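Local coordinates for protein DNA photolyase (Agrobacterium tumefaciens, PDB 4U63) that probably repairs cyclobutane pyrimidine dimers in ultraviolet-damaged DNA with light, using a flavin cofactor and a methenyltetrahydrofolate antenna, at residues Q149-L157 against I297-F308; I367-H375 against A401-S409. All blocks are in the same frame, centred on the assembly; numbering follows the deposited sequence. Where two conformers were deposited one is given.

Interaction 1 (Q149-L157 against I297-F308); sequences QLLHEPSRL and IVWREFCYHLLF. With FAD (flavin-adenine dinucleotide), chain C; SO4 (sulfate ion), chain D.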
loop_
_atom_site.group_PDB
_atom_site.type_symbol
_atom_site.label_atom_id
_atom_site.label_comp_id
_atom_site.label_asym_id
_atom_site.label_seq_id
_atom_site.Cartn_x
_atom_site.Cartn_y
_atom_site.Cartn_z
ATOM N N GLN A 149 -3.231 -11.670 6.759
ATOM C CA GLN A 149 -2.970 -10.317 6.281
ATOM C C GLN A 149 -2.156 -9.498 7.291
ATOM O O GLN A 149 -1.317 -8.686 6.895
ATOM C CB GLN A 149 -4.282 -9.585 5.968
ATOM C CG GLN A 149 -4.078 -8.181 5.393
ATOM C CD GLN A 149 -5.374 -7.428 5.190
ATOM O OE1 GLN A 149 -6.396 -7.801 5.714
ATOM N NE2 GLN A 149 -5.321 -6.346 4.425
ATOM N N LEU A 150 -2.426 -9.715 8.585
ATOM C CA LEU A 150 -1.780 -8.995 9.668
ATOM C C LEU A 150 -1.132 -9.931 10.687
ATOM O O LEU A 150 -1.603 -11.039 10.930
ATOM C CB LEU A 150 -2.824 -8.137 10.406
ATOM C CG LEU A 150 -3.584 -7.081 9.596
ATOM C CD1 LEU A 150 -4.655 -6.420 10.447
ATOM C CD2 LEU A 150 -2.633 -6.038 9.035
ATOM N N LEU A 151 -0.062 -9.450 11.295
ATOM C CA LEU A 151 0.593 -10.121 12.416
ATOM C C LEU A 151 -0.267 -10.145 13.667
ATOM O O LEU A 151 -0.163 -11.078 14.472
ATOM C CB LEU A 151 1.907 -9.415 12.751
ATOM C CG LEU A 151 2.990 -9.424 11.677
ATOM C CD1 LEU A 151 4.155 -8.554 12.110
ATOM C CD2 LEU A 151 3.436 -10.844 11.407
ATOM N N HIS A 152 -1.108 -9.129 13.841
ATOM C CA HIS A 152 -1.966 -9.036 15.044
ATOM C C HIS A 152 -3.429 -9.045 14.639
ATOM O O HIS A 152 -3.760 -8.860 13.468
ATOM C CB HIS A 152 -1.613 -7.782 15.867
ATOM C CG HIS A 152 -2.382 -6.555 15.485
ATOM N ND1 HIS A 152 -2.145 -5.863 14.321
ATOM C CD2 HIS A 152 -3.380 -5.891 16.118
ATOM C CE1 HIS A 152 -2.964 -4.833 14.242
ATOM N NE2 HIS A 152 -3.723 -4.825 15.320
ATOM N N GLU A 153 -4.294 -9.259 15.627
ATOM C CA GLU A 153 -5.731 -9.266 15.436
ATOM C C GLU A 153 -6.258 -7.943 15.991
ATOM O O GLU A 153 -6.286 -7.772 17.194
ATOM C CB GLU A 153 -6.363 -10.465 16.158
ATOM C CG GLU A 153 -6.352 -11.769 15.358
ATOM C CD GLU A 153 -7.404 -11.817 14.235
ATOM O OE1 GLU A 153 -8.544 -11.351 14.437
ATOM O OE2 GLU A 153 -7.104 -12.336 13.146
ATOM N N PRO A 154 -6.635 -6.991 15.103
ATOM C CA PRO A 154 -7.001 -5.673 15.643
ATOM C C PRO A 154 -8.199 -5.669 16.579
ATOM O O PRO A 154 -8.263 -4.817 17.446
ATOM C CB PRO A 154 -7.299 -4.821 14.396
ATOM C CG PRO A 154 -7.348 -5.752 13.250
ATOM C CD PRO A 154 -6.606 -6.992 13.623
ATOM N N SER A 155 -9.119 -6.617 16.411
ATOM C CA SER A 155 -10.314 -6.656 17.251
ATOM C C SER A 155 -10.057 -7.271 18.629
ATOM O O SER A 155 -10.901 -7.170 19.508
ATOM C CB SER A 155 -11.443 -7.419 16.554
ATOM O OG SER A 155 -11.177 -8.804 16.502
ATOM N N ARG A 156 -8.910 -7.908 18.813
ATOM C CA ARG A 156 -8.582 -8.562 20.078
ATOM C C ARG A 156 -7.458 -7.885 20.862
ATOM O O ARG A 156 -7.479 -7.881 22.086
ATOM C CB ARG A 156 -8.212 -10.019 19.807
ATOM C CG ARG A 156 -9.298 -10.818 19.093
ATOM C CD ARG A 156 -8.892 -12.278 18.965
ATOM N NE ARG A 156 -9.597 -12.960 17.875
ATOM C CZ ARG A 156 -9.143 -14.030 17.210
ATOM N NH1 ARG A 156 -7.958 -14.576 17.500
ATOM N NH2 ARG A 156 -9.877 -14.562 16.234
ATOM N N LEU A 157 -6.476 -7.326 20.177
ATOM C CA LEU A 157 -5.316 -6.748 20.852
ATOM C C LEU A 157 -5.671 -5.444 21.568
ATOM O O LEU A 157 -6.168 -4.511 20.944
ATOM C CB LEU A 157 -4.184 -6.485 19.858
ATOM C CG LEU A 157 -2.918 -5.941 20.530
ATOM C CD1 LEU A 157 -2.212 -7.012 21.354
ATOM C CD2 LEU A 157 -1.977 -5.347 19.496
ATOM N N ILE A 297 7.409 -2.687 9.408
ATOM C CA ILE A 297 6.362 -3.704 9.256
ATOM C C ILE A 297 5.235 -3.459 10.285
ATOM O O ILE A 297 4.049 -3.564 9.970
ATOM C CB ILE A 297 6.933 -5.136 9.412
ATOM C CG1 ILE A 297 7.952 -5.451 8.293
ATOM C CG2 ILE A 297 5.829 -6.192 9.427
ATOM C CD1 ILE A 297 7.363 -5.426 6.899
ATOM N N VAL A 298 5.628 -3.126 11.511
ATOM C CA VAL A 298 4.669 -2.858 12.581
ATOM C C VAL A 298 3.935 -1.519 12.385
ATOM O O VAL A 298 2.801 -1.374 12.863
ATOM C CB VAL A 298 5.348 -3.004 13.960
ATOM C CG1 VAL A 298 4.445 -2.562 15.096
ATOM C CG2 VAL A 298 5.756 -4.471 14.168
ATOM N N TRP A 299 4.537 -0.549 11.701
ATOM C CA TRP A 299 3.782 0.666 11.311
ATOM C C TRP A 299 2.579 0.310 10.420
ATOM O O TRP A 299 1.511 0.880 10.577
ATOM C CB TRP A 299 4.655 1.732 10.638
ATOM C CG TRP A 299 5.366 2.612 11.621
ATOM C CD1 TRP A 299 6.659 2.517 12.015
ATOM C CD2 TRP A 299 4.803 3.714 12.361
ATOM N NE1 TRP A 299 6.955 3.491 12.932
ATOM C CE2 TRP A 299 5.830 4.236 13.171
ATOM C CE3 TRP A 299 3.534 4.313 12.408
ATOM C CZ2 TRP A 299 5.638 5.327 14.017
ATOM C CZ3 TRP A 299 3.343 5.402 13.268
ATOM C CH2 TRP A 299 4.391 5.893 14.056
ATOM N N ARG A 300 2.750 -0.643 9.509
ATOM C CA ARG A 300 1.613 -1.150 8.716
ATOM C C ARG A 300 0.529 -1.736 9.636
ATOM O O ARG A 300 -0.660 -1.410 9.505
ATOM C CB ARG A 300 2.084 -2.170 7.663
ATOM C CG ARG A 300 0.966 -2.900 6.924
ATOM C CD ARG A 300 1.516 -3.748 5.781
ATOM N NE ARG A 300 0.476 -4.562 5.145
ATOM C CZ ARG A 300 0.046 -5.751 5.568
ATOM N NH1 ARG A 300 0.568 -6.341 6.653
ATOM N NH2 ARG A 300 -0.912 -6.375 4.894
ATOM N N GLU A 301 0.956 -2.573 10.585
ATOM C CA GLU A 301 0.043 -3.139 11.589
ATOM C C GLU A 301 -0.721 -2.053 12.323
ATOM O O GLU A 301 -1.946 -2.138 12.504
ATOM C CB GLU A 301 0.816 -3.974 12.608
ATOM C CG GLU A 301 1.520 -5.190 12.019
ATOM C CD GLU A 301 0.564 -6.286 11.607
ATOM O OE1 GLU A 301 -0.429 -6.562 12.341
ATOM O OE2 GLU A 301 0.812 -6.893 10.543
ATOM N N PHE A 302 0.013 -1.030 12.759
ATOM C CA PHE A 302 -0.573 0.044 13.538
ATOM C C PHE A 302 -1.609 0.814 12.720
ATOM O O PHE A 302 -2.664 1.180 13.241
ATOM C CB PHE A 302 0.529 0.971 14.048
ATOM C CG PHE A 302 0.060 2.012 15.019
ATOM C CD1 PHE A 302 -0.677 1.658 16.151
ATOM C CD2 PHE A 302 0.393 3.366 14.833
ATOM C CE1 PHE A 302 -1.103 2.629 17.057
ATOM C CE2 PHE A 302 -0.021 4.327 15.742
ATOM C CZ PHE A 302 -0.775 3.959 16.857
ATOM N N CYS A 303 -1.314 1.056 11.441
ATOM C CA CYS A 303 -2.282 1.729 10.563
ATOM C C CYS A 303 -3.600 0.947 10.486
ATOM O O CYS A 303 -4.692 1.541 10.546
ATOM C CB CYS A 303 -1.692 1.952 9.171
ATOM S SG CYS A 303 -0.357 3.174 9.139
ATOM N N TYR A 304 -3.501 -0.381 10.364
ATOM C CA TYR A 304 -4.690 -1.242 10.360
ATOM C C TYR A 304 -5.414 -1.234 11.718
ATOM O O TYR A 304 -6.640 -1.294 11.764
ATOM C CB TYR A 304 -4.351 -2.667 9.903
ATOM C CG TYR A 304 -4.387 -2.812 8.401
ATOM C CD1 TYR A 304 -5.569 -3.139 7.751
ATOM C CD2 TYR A 304 -3.251 -2.602 7.626
ATOM C CE1 TYR A 304 -5.622 -3.259 6.379
ATOM C CE2 TYR A 304 -3.301 -2.723 6.248
ATOM C CZ TYR A 304 -4.488 -3.059 5.636
ATOM O OH TYR A 304 -4.574 -3.182 4.282
ATOM N N HIS A 305 -4.649 -1.155 12.807
ATOM C CA HIS A 305 -5.236 -1.037 14.153
ATOM C C HIS A 305 -6.100 0.213 14.259
ATOM O O HIS A 305 -7.239 0.173 14.754
ATOM C CB HIS A 305 -4.121 -1.005 15.203
ATOM C CG HIS A 305 -4.594 -1.278 16.581
ATOM N ND1 HIS A 305 -4.876 -2.546 17.033
ATOM C CD2 HIS A 305 -4.847 -0.447 17.610
ATOM C CE1 HIS A 305 -5.289 -2.485 18.282
ATOM N NE2 HIS A 305 -5.268 -1.225 18.659
ATOM N N LEU A 306 -5.544 1.329 13.801
ATOM C CA LEU A 306 -6.241 2.611 13.828
ATOM C C LEU A 306 -7.475 2.605 12.928
ATOM O O LEU A 306 -8.525 3.123 13.313
ATOM C CB LEU A 306 -5.286 3.746 13.421
ATOM C CG LEU A 306 -4.122 4.032 14.375
ATOM C CD1 LEU A 306 -3.305 5.178 13.829
ATOM C CD2 LEU A 306 -4.577 4.349 15.793
ATOM N N LEU A 307 -7.360 2.014 11.741
ATOM C CA LEU A 307 -8.511 1.902 10.832
ATOM C C LEU A 307 -9.639 1.061 11.438
ATOM O O LEU A 307 -10.824 1.420 11.336
ATOM C CB LEU A 307 -8.091 1.327 9.482
ATOM C CG LEU A 307 -9.198 1.218 8.433
ATOM C CD1 LEU A 307 -9.729 2.595 8.031
ATOM C CD2 LEU A 307 -8.700 0.460 7.221
ATOM N N PHE A 308 -9.278 -0.045 12.084
ATOM C CA PHE A 308 -10.272 -0.865 12.781
ATOM C C PHE A 308 -11.041 -0.060 13.830
ATOM O O PHE A 308 -12.260 -0.159 13.937
ATOM C CB PHE A 308 -9.637 -2.064 13.470
ATOM C CG PHE A 308 -10.606 -2.818 14.326
ATOM C CD1 PHE A 308 -11.408 -3.809 13.779
ATOM C CD2 PHE A 308 -10.755 -2.504 15.670
ATOM C CE1 PHE A 308 -12.322 -4.491 14.559
ATOM C CE2 PHE A 308 -11.672 -3.175 16.448
ATOM C CZ PHE A 308 -12.454 -4.173 15.891
HETATM P PA FAD C . 10.306 -0.235 3.736
HETATM O O1A FAD C . 11.079 0.890 4.344
HETATM O O2A FAD C . 11.052 -1.358 3.096
HETATM O O5B FAD C . 9.299 -0.756 4.873
HETATM C C5B FAD C . 8.798 -2.098 4.892
HETATM C C4B FAD C . 7.278 -2.133 4.949
HETATM O O4B FAD C . 6.788 -1.488 6.123
HETATM C C3B FAD C . 6.612 -1.420 3.795
HETATM O O3B FAD C . 6.593 -2.221 2.602
HETATM C C2B FAD C . 5.242 -1.123 4.364
HETATM O O2B FAD C . 4.375 -2.256 4.268
HETATM C C1B FAD C . 5.537 -0.851 5.818
HETATM N N9A FAD C . 5.684 0.585 6.145
HETATM C C8A FAD C . 6.833 1.284 6.140
HETATM N N7A FAD C . 6.629 2.563 6.519
HETATM C C5A FAD C . 5.314 2.694 6.796
HETATM C C6A FAD C . 4.448 3.791 7.237
HETATM N N6A FAD C . 4.966 5.013 7.470
HETATM N N1A FAD C . 3.133 3.517 7.390
HETATM C C2A FAD C . 2.619 2.289 7.143
HETATM N N3A FAD C . 3.369 1.244 6.737
HETATM C C4A FAD C . 4.695 1.392 6.549
HETATM N N1 FAD C . 2.298 2.749 2.664
HETATM C C2 FAD C . 1.544 1.822 2.032
HETATM O O2 FAD C . 1.890 0.625 2.151
HETATM N N3 FAD C . 0.453 2.161 1.301
HETATM C C4 FAD C . 0.050 3.450 1.161
HETATM O O4 FAD C . -0.972 3.758 0.494
HETATM C C4X FAD C . 0.836 4.515 1.816
HETATM N N5 FAD C . 0.530 5.841 1.714
HETATM C C5X FAD C . 1.275 6.785 2.362
HETATM C C6 FAD C . 0.949 8.132 2.285
HETATM C C7 FAD C . 1.713 9.108 2.932
HETATM C C7M FAD C . 1.342 10.570 2.834
HETATM C C8 FAD C . 2.902 8.707 3.716
HETATM C C8M FAD C . 3.763 9.717 4.443
HETATM C C9 FAD C . 3.231 7.380 3.795
HETATM C C9A FAD C . 2.478 6.388 3.160
HETATM N N10 FAD C . 2.833 5.009 3.243
HETATM C C10 FAD C . 2.022 4.066 2.589
HETATM C "C1'" FAD C . 3.958 4.536 4.060
HETATM C "C2'" FAD C . 5.331 4.381 3.444
HETATM O "O2'" FAD C . 5.714 5.614 2.824
HETATM C "C3'" FAD C . 5.395 3.224 2.466
HETATM O "O3'" FAD C . 4.949 2.017 3.078
HETATM C "C4'" FAD C . 6.837 3.060 1.987
HETATM O "O4'" FAD C . 7.193 4.185 1.187
HETATM C "C5'" FAD C . 6.959 1.784 1.179
HETATM O "O5'" FAD C . 8.295 1.581 0.696
HETATM P P FAD C . 9.073 0.242 1.121
HETATM O O1P FAD C . 10.390 0.237 0.428
HETATM O O2P FAD C . 8.206 -0.963 0.884
HETATM O O3P FAD C . 9.262 0.456 2.702
HETATM S S SO4 D . -8.829 -17.890 14.744
HETATM O O1 SO4 D . -10.233 -17.671 14.348
HETATM O O2 SO4 D . -8.505 -19.326 14.630
HETATM O O3 SO4 D . -8.658 -17.464 16.146
HETATM O O4 SO4 D . -7.923 -17.105 13.875
HETATM O O HOH W 1 -2.744 -5.431 3.061
#
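E301 folds back at its second torsion (chi2 -71°), which turns its carboxylate toward the backbone of L151 and H152. H152 turns its ring to meet it, with CG between its backbone N and carbonyl carbon (chi1 90°). H152 ND1 gives E301 OE1 a nearly straight hydrogen bond of 2.7 Å. OE1 uses its anti lone pair and lies in the ring plane. The backbone N of H152 also reaches OE1, from above the carboxylate plane. L151 N bonds to E301 OE2 at 2.8 Å, on the syn side but tilted out of the carboxylate plane. At the far edge of the imidazole, H152 NE2 pairs with H305 ND1 at 3.1 Å. The residue before E301, R300, grips Q149 O end-on with NH1 (3.0 Å) and NH2 (3.1 Å). L150 CD2 makes an off-centre CH-pi contact with the Y304 ring, 4.1 Å from its centroid. P154 CB packs on F308 CB at 3.7 Å, and one F308 face meets the P154 and S155 backbone. H305 NE2 is hydrogen-bonded to the backbone N of Y165. The carboxylate thus takes three loop N-H groups, consistent with a charged E301. Bonds at ND1 and NE2 together fix the rotation of the H152 ring.

Interaction 2 (I367-H375 against A401-S409); sequences IVASFLIKH and ANWQWVAGS. With FAD (flavin-adenine dinucleotide), chain C.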
loop_
_atom_site.group_PDB
_atom_site.type_symbol
_atom_site.label_atom_id
_atom_site.label_comp_id
_atom_site.label_asym_id
_atom_site.label_seq_id
_atom_site.Cartn_x
_atom_site.Cartn_y
_atom_site.Cartn_z
ATOM N N ILE A 367 7.084 14.898 2.898
ATOM C CA ILE A 367 7.364 16.252 2.403
ATOM C C ILE A 367 6.270 16.747 1.454
ATOM O O ILE A 367 5.814 17.885 1.597
ATOM C CB ILE A 367 8.750 16.344 1.724
ATOM C CG1 ILE A 367 9.863 16.119 2.767
ATOM C CG2 ILE A 367 8.944 17.706 1.060
ATOM C CD1 ILE A 367 11.219 15.811 2.169
ATOM N N VAL A 368 5.848 15.910 0.497
ATOM C CA VAL A 368 4.840 16.357 -0.476
ATOM C C VAL A 368 3.463 16.520 0.169
ATOM O O VAL A 368 2.699 17.413 -0.201
ATOM C CB VAL A 368 4.747 15.462 -1.741
ATOM C CG1 VAL A 368 6.102 15.337 -2.421
ATOM C CG2 VAL A 368 4.133 14.102 -1.453
ATOM N N ALA A 369 3.164 15.657 1.132
ATOM C CA ALA A 369 1.896 15.720 1.860
ATOM C C ALA A 369 1.838 17.006 2.673
ATOM O O ALA A 369 0.853 17.729 2.633
ATOM C CB ALA A 369 1.731 14.493 2.750
ATOM N N SER A 370 2.908 17.299 3.401
ATOM C CA SER A 370 2.989 18.532 4.157
ATOM C C SER A 370 2.910 19.762 3.244
ATOM O O SER A 370 2.248 20.752 3.577
ATOM C CB SER A 370 4.267 18.567 5.001
ATOM O OG SER A 370 4.265 19.712 5.833
ATOM N N PHE A 371 3.565 19.708 2.086
ATOM C CA PHE A 371 3.492 20.829 1.162
ATOM C C PHE A 371 2.044 21.122 0.730
ATOM O O PHE A 371 1.623 22.285 0.687
ATOM C CB PHE A 371 4.354 20.596 -0.061
ATOM C CG PHE A 371 4.522 21.824 -0.902
ATOM C CD1 PHE A 371 5.495 22.759 -0.588
ATOM C CD2 PHE A 371 3.691 22.065 -1.991
ATOM C CE1 PHE A 371 5.654 23.902 -1.340
ATOM C CE2 PHE A 371 3.848 23.212 -2.758
ATOM C CZ PHE A 371 4.831 24.133 -2.433
ATOM N N LEU A 372 1.290 20.071 0.422
ATOM C CA LEU A 372 -0.107 20.231 0.018
ATOM C C LEU A 372 -0.973 20.839 1.122
ATOM O O LEU A 372 -1.699 21.805 0.897
ATOM C CB LEU A 372 -0.691 18.874 -0.389
ATOM C CG LEU A 372 -2.124 18.891 -0.912
ATOM C CD1 LEU A 372 -2.197 19.685 -2.212
ATOM C CD2 LEU A 372 -2.642 17.482 -1.108
ATOM N N ILE A 373 -0.863 20.268 2.318
ATOM C CA ILE A 373 -1.721 20.622 3.461
ATOM C C ILE A 373 -1.369 21.991 4.036
ATOM O O ILE A 373 -2.260 22.793 4.356
ATOM C CB ILE A 373 -1.589 19.545 4.572
ATOM C CG1 ILE A 373 -2.127 18.202 4.060
ATOM C CG2 ILE A 373 -2.316 19.956 5.857
ATOM C CD1 ILE A 373 -1.629 17.006 4.834
ATOM N N LYS A 374 -0.075 22.259 4.177
ATOM C CA LYS A 374 0.380 23.471 4.864
ATOM C C LYS A 374 0.765 24.588 3.921
ATOM O O LYS A 374 0.256 25.683 4.047
ATOM C CB LYS A 374 1.502 23.122 5.824
ATOM C CG LYS A 374 1.012 22.093 6.828
ATOM C CD LYS A 374 2.011 21.789 7.891
ATOM C CE LYS A 374 1.422 20.812 8.887
ATOM N NZ LYS A 374 2.400 20.521 9.949
ATOM N N HIS A 375 1.644 24.321 2.968
ATOM C CA HIS A 375 2.032 25.370 2.014
ATOM C C HIS A 375 0.921 25.774 1.062
ATOM O O HIS A 375 0.784 26.960 0.776
ATOM C CB HIS A 375 3.280 24.973 1.236
ATOM C CG HIS A 375 4.526 25.104 2.035
ATOM N ND1 HIS A 375 4.871 24.201 3.015
ATOM C CD2 HIS A 375 5.501 26.040 2.022
ATOM C CE1 HIS A 375 6.009 24.568 3.565
ATOM N NE2 HIS A 375 6.411 25.679 2.984
ATOM N N ALA A 401 -4.040 6.808 7.284
ATOM C CA ALA A 401 -3.352 7.054 8.560
ATOM C C ALA A 401 -2.212 8.045 8.397
ATOM O O ALA A 401 -2.068 8.977 9.176
ATOM C CB ALA A 401 -2.827 5.761 9.146
ATOM N N ASN A 402 -1.377 7.829 7.380
ATOM C CA ASN A 402 -0.228 8.708 7.176
ATOM C C ASN A 402 -0.625 10.132 6.801
ATOM O O ASN A 402 -0.042 11.079 7.302
ATOM C CB ASN A 402 0.761 8.100 6.172
ATOM C CG ASN A 402 1.623 7.017 6.800
ATOM O OD1 ASN A 402 2.611 7.324 7.464
ATOM N ND2 ASN A 402 1.256 5.762 6.608
ATOM N N TRP A 403 -1.625 10.283 5.941
ATOM C CA TRP A 403 -2.158 11.621 5.641
ATOM C C TRP A 403 -2.659 12.335 6.906
ATOM O O TRP A 403 -2.362 13.519 7.114
ATOM C CB TRP A 403 -3.254 11.556 4.574
ATOM C CG TRP A 403 -2.687 11.474 3.184
ATOM C CD1 TRP A 403 -2.502 10.355 2.437
ATOM C CD2 TRP A 403 -2.216 12.569 2.402
ATOM N NE1 TRP A 403 -1.937 10.684 1.217
ATOM C CE2 TRP A 403 -1.746 12.041 1.178
ATOM C CE3 TRP A 403 -2.134 13.956 2.624
ATOM C CZ2 TRP A 403 -1.224 12.847 0.177
ATOM C CZ3 TRP A 403 -1.612 14.758 1.638
ATOM C CH2 TRP A 403 -1.156 14.201 0.420
ATOM N N GLN A 404 -3.389 11.619 7.760
ATOM C CA GLN A 404 -3.879 12.220 9.009
ATOM C C GLN A 404 -2.744 12.659 9.945
ATOM O O GLN A 404 -2.835 13.721 10.567
ATOM C CB GLN A 404 -4.862 11.296 9.732
ATOM C CG GLN A 404 -6.182 11.143 8.983
ATOM C CD GLN A 404 -7.414 11.546 9.799
ATOM O OE1 GLN A 404 -7.371 12.470 10.602
ATOM N NE2 GLN A 404 -8.512 10.862 9.567
ATOM N N TRP A 405 -1.677 11.865 10.034
ATOM C CA TRP A 405 -0.518 12.251 10.865
ATOM C C TRP A 405 0.149 13.512 10.326
ATOM O O TRP A 405 0.467 14.417 11.088
ATOM C CB TRP A 405 0.508 11.119 10.979
ATOM C CG TRP A 405 0.069 9.983 11.852
ATOM C CD1 TRP A 405 -0.596 10.065 13.057
ATOM C CD2 TRP A 405 0.274 8.592 11.609
ATOM N NE1 TRP A 405 -0.816 8.807 13.560
ATOM C CE2 TRP A 405 -0.295 7.885 12.699
ATOM C CE3 TRP A 405 0.888 7.865 10.583
ATOM C CZ2 TRP A 405 -0.277 6.496 12.772
ATOM C CZ3 TRP A 405 0.897 6.487 10.662
ATOM C CH2 TRP A 405 0.325 5.816 11.750
ATOM N N VAL A 406 0.340 13.582 9.007
ATOM C CA VAL A 406 0.927 14.786 8.410
ATOM C C VAL A 406 0.017 16.010 8.654
ATOM O O VAL A 406 0.508 17.116 8.898
ATOM C CB VAL A 406 1.226 14.609 6.908
ATOM C CG1 VAL A 406 1.805 15.898 6.327
ATOM C CG2 VAL A 406 2.221 13.477 6.697
ATOM N N ALA A 407 -1.293 15.785 8.610
ATOM C CA ALA A 407 -2.307 16.839 8.813
ATOM C C ALA A 407 -2.455 17.315 10.262
ATOM O O ALA A 407 -3.125 18.319 10.511
ATOM C CB ALA A 407 -3.655 16.363 8.290
ATOM N N GLY A 408 -1.865 16.592 11.214
ATOM C CA GLY A 408 -1.877 17.001 12.611
ATOM C C GLY A 408 -2.879 16.300 13.515
ATOM O O GLY A 408 -3.050 16.729 14.645
ATOM N N SER A 409 -3.532 15.234 13.036
ATOM C CA SER A 409 -4.448 14.419 13.886
ATOM C C SER A 409 -3.773 13.120 14.374
ATOM O O SER A 409 -3.174 12.421 13.591
ATOM C CB SER A 409 -5.712 14.034 13.132
ATOM O OG SER A 409 -6.593 15.129 12.990
HETATM P PA FAD C . 10.306 -0.235 3.736
HETATM O O1A FAD C . 11.079 0.890 4.344
HETATM O O2A FAD C . 11.052 -1.358 3.096
HETATM O O5B FAD C . 9.299 -0.756 4.873
HETATM C C5B FAD C . 8.798 -2.098 4.892
HETATM C C4B FAD C . 7.278 -2.133 4.949
HETATM O O4B FAD C . 6.788 -1.488 6.123
HETATM C C3B FAD C . 6.612 -1.420 3.795
HETATM O O3B FAD C . 6.593 -2.221 2.602
HETATM C C2B FAD C . 5.242 -1.123 4.364
HETATM O O2B FAD C . 4.375 -2.256 4.268
HETATM C C1B FAD C . 5.537 -0.851 5.818
HETATM N N9A FAD C . 5.684 0.585 6.145
HETATM C C8A FAD C . 6.833 1.284 6.140
HETATM N N7A FAD C . 6.629 2.563 6.519
HETATM C C5A FAD C . 5.314 2.694 6.796
HETATM C C6A FAD C . 4.448 3.791 7.237
HETATM N N6A FAD C . 4.966 5.013 7.470
HETATM N N1A FAD C . 3.133 3.517 7.390
HETATM C C2A FAD C . 2.619 2.289 7.143
HETATM N N3A FAD C . 3.369 1.244 6.737
HETATM C C4A FAD C . 4.695 1.392 6.549
HETATM N N1 FAD C . 2.298 2.749 2.664
HETATM C C2 FAD C . 1.544 1.822 2.032
HETATM O O2 FAD C . 1.890 0.625 2.151
HETATM N N3 FAD C . 0.453 2.161 1.301
HETATM C C4 FAD C . 0.050 3.450 1.161
HETATM O O4 FAD C . -0.972 3.758 0.494
HETATM C C4X FAD C . 0.836 4.515 1.816
HETATM N N5 FAD C . 0.530 5.841 1.714
HETATM C C5X FAD C . 1.275 6.785 2.362
HETATM C C6 FAD C . 0.949 8.132 2.285
HETATM C C7 FAD C . 1.713 9.108 2.932
HETATM C C7M FAD C . 1.342 10.570 2.834
HETATM C C8 FAD C . 2.902 8.707 3.716
HETATM C C8M FAD C . 3.763 9.717 4.443
HETATM C C9 FAD C . 3.231 7.380 3.795
HETATM C C9A FAD C . 2.478 6.388 3.160
HETATM N N10 FAD C . 2.833 5.009 3.243
HETATM C C10 FAD C . 2.022 4.066 2.589
HETATM C "C1'" FAD C . 3.958 4.536 4.060
HETATM C "C2'" FAD C . 5.331 4.381 3.444
HETATM O "O2'" FAD C . 5.714 5.614 2.824
HETATM C "C3'" FAD C . 5.395 3.224 2.466
HETATM O "O3'" FAD C . 4.949 2.017 3.078
HETATM C "C4'" FAD C . 6.837 3.060 1.987
HETATM O "O4'" FAD C . 7.193 4.185 1.187
HETATM C "C5'" FAD C . 6.959 1.784 1.179
HETATM O "O5'" FAD C . 8.295 1.581 0.696
HETATM P P FAD C . 9.073 0.242 1.121
HETATM O O1P FAD C . 10.390 0.237 0.428
HETATM O O2P FAD C . 8.206 -0.963 0.884
HETATM O O3P FAD C . 9.262 0.456 2.702
HETATM O O HOH W 2 0.870 18.645 11.274
HETATM O O HOH W 3 3.569 17.373 9.189
#
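Helix segments 367-375 and 401-407 cross at -53°, with their axes 9.4 Å apart at closest. Their backbones come nearest at S370 and V406, whose CA atoms are 6.0 Å apart. Helix 367-375 widens into a pi-type turn at 371-375. The other helix stops in a Schellman motif, with G408 at positive phi. No direct hydrogen bond joins the two segments. W403 and V406 carry much of the packing from 401-409. A369 CB sits over one face of the six-membered ring of W403, 3.8 Å from the centroid, as a CH-pi contact. I373 CD1 comes to the edge of the indole at CE3 (3.8 Å), and L372 CD2 touches CH2. V406 CG1 is anti to the backbone N (chi1 179°) and presses on the backbone of S370, 3.4 Å from S370 N. I373 CD1 also rests on V406 CG1 and on A407. K374 runs out extended along the side of the contact. Its NZ reaches V406 O through a water at 2.8 Å from each, and also bonds directly to the carbonyls of R418 and F416. The flavin methyl C7M lies over a face of W403, 3.7 Å from NE1, and A369 CB is 3.9 Å from C7M. Two packed helices thus form a wall of the FAD pocket, within the helical FAD-binding domain of the photolyase fold.

In the fold
Both contacts are buried and both touch FAD, but they reach it differently. Interaction 1 ties a loop that follows the last strand of the parallel sheet to helix 287-309. It therefore joins the alpha/beta part of the chain to the FAD-binding part, largely through polar groups. Interaction 2 lies wholly within the FAD-binding part and joins two helices by apolar packing, with waters bridging K374 to V406 O at its side. Helix 287-309 runs beside the adenine, and helix 398-407 reaches it too, through N402. Helices 362-375 and 398-407 meet at the flavin methyl. The two contacts touch where W405 packs on W299, F302 and L306, and A401 on C303.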